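Local structure of alanine racemase (Acinetobacter baumannii, 4QHR) at residues Val98-Gln103 against Asn131-Lys136; Val122-Asn127 against Pro138-Val143; Phe82-Met87 against Phe105-Lys110. The protein belongs to the alanine racemase family, forming a dimer in which each chain joins a TIM-barrel N-terminal domain to a strand-rich C-terminal domain. All coordinates share one frame; numbering follows the deposited sequence.

From the N terminus, segment 82-87, a loop running into helix 87-92, is tied first, by contact 3, to helix 102-110, enclosing the rest of helix 87-92 and strand 95-99. Contact 1 opens within that span, at the end of strand 95-99, and reaches forward to the loop 131-136, so contacts 1 and 3 cross. Contact 2 starts inside contact 1 and closes beyond it, joining strand 122-125 to helix 139-149; these two also cross, whereas contact 3 closes before contact 2 opens. Strands 95-99 and 122-125 are neighbours in the barrel sheet, and I99, F105, L108, V122 and V143 form apolar links between the three contacts. Contacts 1 and 3 also touch the second subunit.

Contact 1 of 3, residues Val98-Gln103 against Asn131-Lys136; sequences VIHHQQ and NRLGFK
F135 lies against the turn where strand 95-99 ends, its ring laid on backbone more than on side chains. H100 O stands 3.8 Å above the ring plane of F135, over its centre, and F135 CZ comes within 3.4 Å of H101 N. From the strand, I99 CG1 adds an apolar touch to F135 CE2 at 4.0 Å. With CG between its backbone N and carbonyl carbon (chi1 62°), H100 meets L133 instead: L133 CD2 sits over one face of the imidazole, 3.9 Å from its centroid and 19° off the normal, a CH-pi contact, while L133 CD1 meets H100 CD2 at 3.8 Å. One water bridges the two backbones in place of a direct bond. It accepts from G134 N at 2.9 Å, donates to H100 O at 3.2 Å and also bonds H100 ND1 at 2.9 Å, helping to fix the rotation of the imidazole. L133 packs further on M304 of the second subunit, and R132 O bonds N244 there, which brings the contact to the dimer interface. Loops meeting in this way beyond the C-terminal ends of neighbouring parallel strands, here 95-99 and 122-125, belong to the TIM-barrel fold.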
loop_
_atom_site.group_PDB
_atom_site.type_symbol
_atom_site.label_atom_id
_atom_site.label_comp_id
_atom_site.label_asym_id
_atom_site.label_seq_id
_atom_site.Cartn_x
_atom_site.Cartn_y
_atom_site.Cartn_z
ATOM N N VAL A 98 -2.033 24.185 13.877
ATOM C CA VAL A 98 -1.606 24.999 12.787
ATOM C C VAL A 98 -2.828 25.735 12.235
ATOM O O VAL A 98 -3.916 25.153 12.132
ATOM C CB VAL A 98 -0.969 24.168 11.662
ATOM C CG1 VAL A 98 -1.125 24.844 10.318
ATOM C CG2 VAL A 98 0.499 23.962 11.962
ATOM N N ILE A 99 -2.673 27.012 11.890
ATOM C CA ILE A 99 -3.634 27.654 11.015
ATOM C C ILE A 99 -2.917 28.057 9.718
ATOM O O ILE A 99 -1.769 28.516 9.721
ATOM C CB ILE A 99 -4.384 28.867 11.663
ATOM C CG1 ILE A 99 -3.458 30.032 11.956
ATOM C CG2 ILE A 99 -5.166 28.421 12.892
ATOM C CD1 ILE A 99 -4.178 31.339 12.250
ATOM N N HIS A 100 -3.595 27.844 8.605
ATOM C CA HIS A 100 -3.000 28.123 7.301
ATOM C C HIS A 100 -3.923 28.956 6.381
ATOM O O HIS A 100 -3.491 29.354 5.320
ATOM C CB HIS A 100 -2.527 26.829 6.606
ATOM C CG HIS A 100 -3.639 25.877 6.315
ATOM N ND1 HIS A 100 -4.512 26.061 5.262
ATOM C CD2 HIS A 100 -4.037 24.749 6.955
ATOM C CE1 HIS A 100 -5.389 25.075 5.258
ATOM N NE2 HIS A 100 -5.148 24.287 6.298
ATOM N N HIS A 101 -5.156 29.230 6.777
ATOM C CA HIS A 101 -6.039 30.025 5.934
ATOM C C HIS A 101 -7.121 30.658 6.779
ATOM O O HIS A 101 -7.339 30.269 7.958
ATOM C CB HIS A 101 -6.551 29.207 4.703
ATOM C CG HIS A 101 -7.471 28.065 5.034
ATOM N ND1 HIS A 101 -8.368 27.558 4.121
ATOM C CD2 HIS A 101 -7.645 27.339 6.168
ATOM C CE1 HIS A 101 -9.045 26.570 4.672
ATOM N NE2 HIS A 101 -8.635 26.426 5.914
ATOM N N GLN A 102 -7.786 31.650 6.188
ATOM C CA GLN A 102 -8.740 32.535 6.871
ATOM C C GLN A 102 -9.823 31.795 7.668
ATOM O O GLN A 102 -10.115 32.132 8.808
ATOM C CB GLN A 102 -9.378 33.483 5.843
ATOM C CG GLN A 102 -10.180 34.647 6.385
ATOM C CD GLN A 102 -9.397 35.564 7.307
ATOM O OE1 GLN A 102 -8.194 35.797 7.135
ATOM N NE2 GLN A 102 -10.094 36.108 8.298
ATOM N N GLN A 103 -10.365 30.736 7.076
ATOM C CA GLN A 103 -11.382 29.935 7.716
ATOM C C GLN A 103 -10.929 29.510 9.115
ATOM O O GLN A 103 -11.671 29.621 10.097
ATOM C CB GLN A 103 -11.600 28.702 6.828
ATOM C CG GLN A 103 -12.441 27.646 7.449
ATOM C CD GLN A 103 -13.005 26.683 6.457
ATOM O OE1 GLN A 103 -12.445 25.586 6.229
ATOM N NE2 GLN A 103 -14.131 27.049 5.869
ATOM N N ASN A 131 3.197 26.916 -2.383
ATOM C CA ASN A 131 1.808 27.090 -2.823
ATOM C C ASN A 131 0.837 25.946 -2.424
ATOM O O ASN A 131 -0.297 25.834 -2.982
ATOM C CB ASN A 131 1.757 27.468 -4.324
ATOM C CG ASN A 131 2.040 28.957 -4.553
ATOM O OD1 ASN A 131 1.411 29.819 -3.925
ATOM N ND2 ASN A 131 2.981 29.270 -5.452
ATOM N N ARG A 132 1.255 25.134 -1.437
ATOM C CA ARG A 132 0.362 24.166 -0.814
ATOM C C ARG A 132 -0.450 24.942 0.230
ATOM O O ARG A 132 -1.447 25.589 -0.115
ATOM C CB ARG A 132 1.117 22.971 -0.219
ATOM N N LEU A 133 -0.039 24.886 1.498
ATOM C CA LEU A 133 -0.812 25.510 2.580
ATOM C C LEU A 133 -0.095 26.735 3.080
ATOM O O LEU A 133 1.108 26.777 3.024
ATOM C CB LEU A 133 -0.972 24.549 3.753
ATOM C CG LEU A 133 -1.727 23.247 3.483
ATOM C CD1 LEU A 133 -1.885 22.527 4.805
ATOM C CD2 LEU A 133 -3.101 23.447 2.835
ATOM N N GLY A 134 -0.839 27.715 3.564
ATOM C CA GLY A 134 -0.242 28.802 4.332
ATOM C C GLY A 134 -0.707 30.195 3.934
ATOM O O GLY A 134 -1.323 30.377 2.891
ATOM N N PHE A 135 -0.425 31.149 4.818
ATOM C CA PHE A 135 -0.659 32.560 4.538
ATOM C C PHE A 135 0.520 33.104 3.779
ATOM O O PHE A 135 1.635 32.735 4.040
ATOM C CB PHE A 135 -0.825 33.358 5.802
ATOM C CG PHE A 135 -2.044 32.987 6.569
ATOM C CD1 PHE A 135 -3.296 33.514 6.228
ATOM C CD2 PHE A 135 -1.960 32.088 7.641
ATOM C CE1 PHE A 135 -4.424 33.169 6.937
ATOM C CE2 PHE A 135 -3.109 31.745 8.345
ATOM C CZ PHE A 135 -4.341 32.283 7.986
ATOM N N LYS A 136 0.253 33.990 2.846
ATOM C CA LYS A 136 1.322 34.622 2.074
ATOM C C LYS A 136 1.861 35.863 2.795
ATOM O O LYS A 136 1.261 36.359 3.745
ATOM C CB LYS A 136 0.784 35.014 0.688
ATOM C CG LYS A 136 0.534 33.818 -0.198
ATOM C CD LYS A 136 -0.464 34.035 -1.333
ATOM C CE LYS A 136 -0.493 32.814 -2.248
ATOM N NZ LYS A 136 -1.280 32.993 -3.505
HETATM O O HOH W 1 -3.592 27.323 2.810
#

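Contact 2 of 3, residues Val122-Asn127 against Pro138-Val143; sequences VWVKLN and PEIIEV
I140 rests its CD1 methyl against the backbone of K125 and L126, where it lies 3.6 Å from K125 O and 3.6 Å from L126 CA. Its CG1 is anti to its own backbone N (chi1 -163°), directed at the strand, and the second torsion stretches the chain on to CD1. The other apolar contacts fan out from this residue. V124 and I140 lie alongside each other, pointing opposite ways, with V124 CG1 3.7 Å from I140 CG1. The same V124 methyl also meets V143 CG1, at 4.1 Å, thus touching two residues three apart on the helix, roughly a turn from one another. L126 crosses I140 at about a right angle; its CB is 3.8 Å from I140 CD1, and its CD1 is 4.0 Å from I140 CG2. Strand 122-125 and helix 139-149 are the first two elements of a beta-alpha-beta unit completed by strand 154-157, the repeating unit of a TIM barrel. Their short segments run nearly antiparallel, at 165°, with axes 9.7 Å apart, and the apolar layer between them is buried. I140 also packs on L156 of the next strand and on I180 of helix 168-184, while V143 leans on I99 of the preceding strand. Polar bonds flank this layer. K125 points away from the helix and its NZ bonds L133 O; further along the chain, N127 OD1 accepts from the backbone N-H groups of G129 and N131, bracing the loop that leads to the helix. The peptide bond before P138 is cis; at this end of the helical segment I141 N donates to P138 O, and V143 N to E139 O.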
loop_
_atom_site.group_PDB
_atom_site.type_symbol
_atom_site.label_atom_id
_atom_site.label_comp_id
_atom_site.label_asym_id
_atom_site.label_seq_id
_atom_site.Cartn_x
_atom_site.Cartn_y
_atom_site.Cartn_z
ATOM N N VAL A 122 -0.444 28.648 18.927
ATOM C CA VAL A 122 -1.006 28.518 17.596
ATOM C C VAL A 122 0.176 28.575 16.639
ATOM O O VAL A 122 1.060 29.463 16.769
ATOM C CB VAL A 122 -2.079 29.576 17.299
ATOM C CG1 VAL A 122 -1.608 30.943 17.640
ATOM C CG2 VAL A 122 -2.514 29.529 15.830
ATOM N N TRP A 123 0.224 27.617 15.731
ATOM C CA TRP A 123 1.278 27.534 14.728
ATOM C C TRP A 123 0.781 28.212 13.440
ATOM O O TRP A 123 -0.213 27.803 12.874
ATOM C CB TRP A 123 1.715 26.081 14.498
ATOM C CG TRP A 123 2.300 25.435 15.703
ATOM C CD1 TRP A 123 1.676 25.247 16.913
ATOM C CD2 TRP A 123 3.581 24.824 15.819
ATOM N NE1 TRP A 123 2.526 24.605 17.781
ATOM C CE2 TRP A 123 3.689 24.317 17.130
ATOM C CE3 TRP A 123 4.657 24.660 14.935
ATOM C CZ2 TRP A 123 4.836 23.671 17.589
ATOM C CZ3 TRP A 123 5.787 24.038 15.364
ATOM C CH2 TRP A 123 5.881 23.521 16.680
ATOM N N VAL A 124 1.437 29.287 13.025
ATOM C CA VAL A 124 0.947 30.090 11.894
ATOM C C VAL A 124 1.827 29.761 10.716
ATOM O O VAL A 124 3.031 30.074 10.705
ATOM C CB VAL A 124 0.953 31.592 12.209
ATOM C CG1 VAL A 124 0.385 32.361 11.039
ATOM C CG2 VAL A 124 0.163 31.885 13.488
ATOM N N LYS A 125 1.220 29.145 9.708
ATOM C CA LYS A 125 1.936 28.558 8.574
ATOM C C LYS A 125 2.107 29.598 7.456
ATOM O O LYS A 125 1.162 30.196 7.020
ATOM C CB LYS A 125 1.163 27.320 8.081
ATOM C CG LYS A 125 1.617 26.601 6.785
ATOM C CD LYS A 125 3.038 26.062 6.803
ATOM C CE LYS A 125 3.252 24.848 5.854
ATOM N NZ LYS A 125 3.500 25.254 4.450
ATOM N N LEU A 126 3.342 29.744 7.008
ATOM C CA LEU A 126 3.707 30.570 5.887
ATOM C C LEU A 126 3.748 29.762 4.605
ATOM O O LEU A 126 4.349 28.679 4.538
ATOM C CB LEU A 126 5.117 31.106 6.105
ATOM C CG LEU A 126 5.800 31.990 5.037
ATOM C CD1 LEU A 126 5.077 33.320 4.882
ATOM C CD2 LEU A 126 7.261 32.201 5.378
ATOM N N ASN A 127 3.130 30.319 3.583
ATOM C CA ASN A 127 3.348 29.859 2.207
ATOM C C ASN A 127 4.393 30.802 1.636
ATOM O O ASN A 127 4.087 31.983 1.327
ATOM C CB ASN A 127 2.061 29.957 1.412
ATOM C CG ASN A 127 2.262 29.761 -0.083
ATOM O OD1 ASN A 127 3.336 29.355 -0.583
ATOM N ND2 ASN A 127 1.215 30.014 -0.797
ATOM N N PRO A 138 2.267 39.673 2.333
ATOM C CA PRO A 138 2.329 40.156 3.748
ATOM C C PRO A 138 1.186 39.822 4.676
ATOM O O PRO A 138 1.288 40.165 5.850
ATOM C CB PRO A 138 2.377 41.697 3.577
ATOM C CG PRO A 138 1.573 41.942 2.335
ATOM C CD PRO A 138 1.874 40.773 1.410
ATOM N N GLU A 139 0.140 39.153 4.191
ATOM C CA GLU A 139 -1.023 38.814 5.005
ATOM C C GLU A 139 -0.728 38.118 6.315
ATOM O O GLU A 139 -1.419 38.342 7.292
ATOM C CB GLU A 139 -1.961 37.886 4.257
ATOM N N ILE A 140 0.280 37.260 6.317
ATOM C CA ILE A 140 0.696 36.528 7.507
ATOM C C ILE A 140 1.106 37.459 8.647
ATOM O O ILE A 140 0.921 37.139 9.806
ATOM C CB ILE A 140 1.810 35.495 7.206
ATOM C CG1 ILE A 140 1.901 34.482 8.356
ATOM C CG2 ILE A 140 3.168 36.128 7.019
ATOM C CD1 ILE A 140 2.734 33.245 8.071
ATOM N N ILE A 141 1.633 38.630 8.314
ATOM C CA ILE A 141 2.075 39.582 9.343
ATOM C C ILE A 141 0.878 40.122 10.090
ATOM O O ILE A 141 0.905 40.213 11.303
ATOM C CB ILE A 141 2.937 40.715 8.756
ATOM C CG1 ILE A 141 4.200 40.124 8.164
ATOM C CG2 ILE A 141 3.269 41.766 9.836
ATOM C CD1 ILE A 141 4.934 41.064 7.232
ATOM N N GLU A 142 -0.200 40.413 9.385
ATOM C CA GLU A 142 -1.380 40.934 10.038
ATOM C C GLU A 142 -2.031 39.881 10.882
ATOM O O GLU A 142 -2.521 40.198 11.949
ATOM C CB GLU A 142 -2.353 41.517 9.003
ATOM C CG GLU A 142 -1.662 42.596 8.147
ATOM C CD GLU A 142 -1.024 43.675 9.031
ATOM O OE1 GLU A 142 -1.823 44.293 9.791
ATOM O OE2 GLU A 142 0.228 43.903 9.000
ATOM N N VAL A 143 -2.030 38.631 10.393
ATOM C CA VAL A 143 -2.589 37.494 11.129
ATOM C C VAL A 143 -1.835 37.374 12.441
ATOM O O VAL A 143 -2.419 37.354 13.471
ATOM C CB VAL A 143 -2.487 36.183 10.317
ATOM C CG1 VAL A 143 -2.809 34.955 11.166
ATOM C CG2 VAL A 143 -3.415 36.240 9.108
#

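Contact 3 of 3, residues Phe82-Met87 against Phe105-Lys110; sequences FSEDEM and FEWLIK
E86 OE2, on the loop whose E84 lies over W107, is gripped by three nitrogens. F82 N donates to E86 OE2 at 2.9 Å from above the carboxylate plane, S83 N adds a weak bond to it at 3.1 Å, and M1 N of the second subunit bonds it as well. A charged chain terminus at M1 would be expected to stabilise the ionised carboxylate. S83 OG donates to D85 OD1 at 2.6 Å, and the backbone bond from E86 N to S83 O closes the turn between them. These bonds are consistent with a well-defined loop shape facing helix 102-110. Across the contact, the indole of W107 takes this loop on one face. E84 CB stands 3.6 Å from the centroid of the five-membered ring, only 4° off its normal, a CH-pi contact. The backbone reaches the six-membered part, with S83 C over the same face, while F82 O approaches W107 CH2 at the edge, 3.8 Å away. With CG anti to its backbone N (chi1 -170°), E84 runs on across the pyrrole, and its carboxylate is tilted 23° from the ring plane. Beyond the ring, E84 OE2 uses its syn lone pair to accept from K110 NZ at 2.6 Å, a salt bridge in which the two side chains cross at about a right angle. On the buried side, the bent chain of M87 brings its CE to 3.9 Å from L108 CD1. M87 opens helix 87-92, and both it and L108 rest on Y115 of helix 112-117; L108 also touches L147, so the loop after strand 75-77 packs on helix 102-110, with helix 112-117 against both and helix 139-149 against helix 102-110.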
loop_
_atom_site.group_PDB
_atom_site.type_symbol
_atom_site.label_atom_id
_atom_site.label_comp_id
_atom_site.label_asym_id
_atom_site.label_seq_id
_atom_site.Cartn_x
_atom_site.Cartn_y
_atom_site.Cartn_z
ATOM N N PHE A 82 -10.091 20.731 10.100
ATOM C CA PHE A 82 -10.790 20.655 8.822
ATOM C C PHE A 82 -12.252 21.108 8.942
ATOM O O PHE A 82 -12.859 21.505 7.963
ATOM C CB PHE A 82 -10.666 19.211 8.236
ATOM C CG PHE A 82 -9.244 18.772 8.067
ATOM C CD1 PHE A 82 -8.573 18.187 9.116
ATOM C CD2 PHE A 82 -8.539 19.024 6.866
ATOM C CE1 PHE A 82 -7.242 17.825 8.986
ATOM C CE2 PHE A 82 -7.227 18.643 6.714
ATOM C CZ PHE A 82 -6.567 18.039 7.771
ATOM N N SER A 83 -12.812 21.063 10.131
ATOM C CA SER A 83 -14.163 21.551 10.379
ATOM C C SER A 83 -14.160 22.210 11.754
ATOM O O SER A 83 -13.381 21.804 12.660
ATOM C CB SER A 83 -15.193 20.393 10.250
ATOM O OG SER A 83 -14.987 19.381 11.237
ATOM N N GLU A 84 -15.045 23.190 11.963
ATOM C CA GLU A 84 -15.048 23.925 13.251
ATOM C C GLU A 84 -15.298 23.023 14.458
ATOM O O GLU A 84 -14.715 23.231 15.536
ATOM C CB GLU A 84 -16.048 25.072 13.262
ATOM C CG GLU A 84 -15.880 25.958 14.481
ATOM C CD GLU A 84 -17.010 26.926 14.639
ATOM O OE1 GLU A 84 -17.695 27.230 13.622
ATOM O OE2 GLU A 84 -17.202 27.388 15.790
ATOM N N ASP A 85 -16.140 22.008 14.279
ATOM C CA ASP A 85 -16.459 21.126 15.427
ATOM C C ASP A 85 -15.261 20.349 15.968
ATOM O O ASP A 85 -15.361 19.712 16.987
ATOM C CB ASP A 85 -17.661 20.219 15.126
ATOM C CG ASP A 85 -17.393 19.191 14.055
ATOM O OD1 ASP A 85 -16.277 19.077 13.505
ATOM O OD2 ASP A 85 -18.389 18.473 13.721
ATOM N N GLU A 86 -14.127 20.379 15.287
ATOM C CA GLU A 86 -12.889 19.830 15.856
ATOM C C GLU A 86 -12.270 20.699 16.907
ATOM O O GLU A 86 -11.489 20.198 17.717
ATOM C CB GLU A 86 -11.839 19.561 14.765
ATOM C CG GLU A 86 -12.268 18.606 13.654
ATOM C CD GLU A 86 -11.209 18.547 12.555
ATOM O OE1 GLU A 86 -10.014 18.545 12.913
ATOM O OE2 GLU A 86 -11.541 18.497 11.368
ATOM N N MET A 87 -12.575 22.001 16.922
ATOM C CA MET A 87 -11.962 22.906 17.885
ATOM C C MET A 87 -12.134 22.527 19.369
ATOM O O MET A 87 -11.132 22.550 20.097
ATOM C CB MET A 87 -12.414 24.376 17.660
ATOM C CG MET A 87 -11.835 24.982 16.375
ATOM S SD MET A 87 -10.027 24.984 16.306
ATOM C CE MET A 87 -9.680 26.031 17.697
ATOM N N PHE A 105 -8.458 30.698 10.924
ATOM C CA PHE A 105 -8.258 31.905 11.726
ATOM C C PHE A 105 -9.542 32.291 12.407
ATOM O O PHE A 105 -9.556 32.505 13.623
ATOM C CB PHE A 105 -7.739 33.021 10.852
ATOM C CG PHE A 105 -7.600 34.339 11.574
ATOM C CD1 PHE A 105 -6.595 34.543 12.497
ATOM C CD2 PHE A 105 -8.471 35.364 11.315
ATOM C CE1 PHE A 105 -6.442 35.777 13.129
ATOM C CE2 PHE A 105 -8.334 36.579 11.949
ATOM C CZ PHE A 105 -7.313 36.793 12.857
ATOM N N GLU A 106 -10.639 32.330 11.640
ATOM C CA GLU A 106 -11.941 32.728 12.210
ATOM C C GLU A 106 -12.373 31.771 13.289
ATOM O O GLU A 106 -12.818 32.205 14.353
ATOM C CB GLU A 106 -13.017 32.879 11.106
ATOM C CG GLU A 106 -12.765 34.156 10.288
ATOM C CD GLU A 106 -13.422 34.161 8.926
ATOM O OE1 GLU A 106 -14.269 33.280 8.663
ATOM O OE2 GLU A 106 -13.050 35.027 8.091
ATOM N N TRP A 107 -12.226 30.472 13.052
ATOM C CA TRP A 107 -12.627 29.491 14.079
ATOM C C TRP A 107 -11.805 29.589 15.377
ATOM O O TRP A 107 -12.331 29.404 16.486
ATOM C CB TRP A 107 -12.519 28.082 13.540
ATOM C CG TRP A 107 -13.403 27.795 12.360
ATOM C CD1 TRP A 107 -14.559 28.433 12.002
ATOM C CD2 TRP A 107 -13.195 26.754 11.376
ATOM N NE1 TRP A 107 -15.068 27.876 10.842
ATOM C CE2 TRP A 107 -14.262 26.832 10.455
ATOM C CE3 TRP A 107 -12.212 25.764 11.197
ATOM C CZ2 TRP A 107 -14.372 25.957 9.374
ATOM C CZ3 TRP A 107 -12.323 24.902 10.115
ATOM C CH2 TRP A 107 -13.404 25.005 9.229
ATOM N N LEU A 108 -10.515 29.855 15.235
ATOM C CA LEU A 108 -9.603 29.943 16.375
ATOM C C LEU A 108 -9.946 31.149 17.238
ATOM O O LEU A 108 -10.018 31.060 18.472
ATOM C CB LEU A 108 -8.166 30.068 15.893
ATOM C CG LEU A 108 -7.173 30.217 17.035
ATOM C CD1 LEU A 108 -7.065 28.929 17.885
ATOM C CD2 LEU A 108 -5.852 30.594 16.467
ATOM N N ILE A 109 -10.135 32.296 16.614
ATOM C CA ILE A 109 -10.558 33.504 17.376
ATOM C C ILE A 109 -11.875 33.261 18.088
ATOM O O ILE A 109 -12.045 33.617 19.246
ATOM C CB ILE A 109 -10.741 34.721 16.443
ATOM C CG1 ILE A 109 -9.411 35.164 15.863
ATOM C CG2 ILE A 109 -11.479 35.877 17.172
ATOM C CD1 ILE A 109 -8.375 35.591 16.852
ATOM N N LYS A 110 -12.797 32.643 17.389
ATOM C CA LYS A 110 -14.040 32.223 17.979
ATOM C C LYS A 110 -13.843 31.442 19.264
ATOM O O LYS A 110 -14.598 31.672 20.204
ATOM C CB LYS A 110 -14.865 31.412 16.990
ATOM C CG LYS A 110 -16.256 31.018 17.471
ATOM C CD LYS A 110 -17.318 31.117 16.363
ATOM C CE LYS A 110 -18.688 30.619 16.846
ATOM N NZ LYS A 110 -18.812 29.127 16.843
#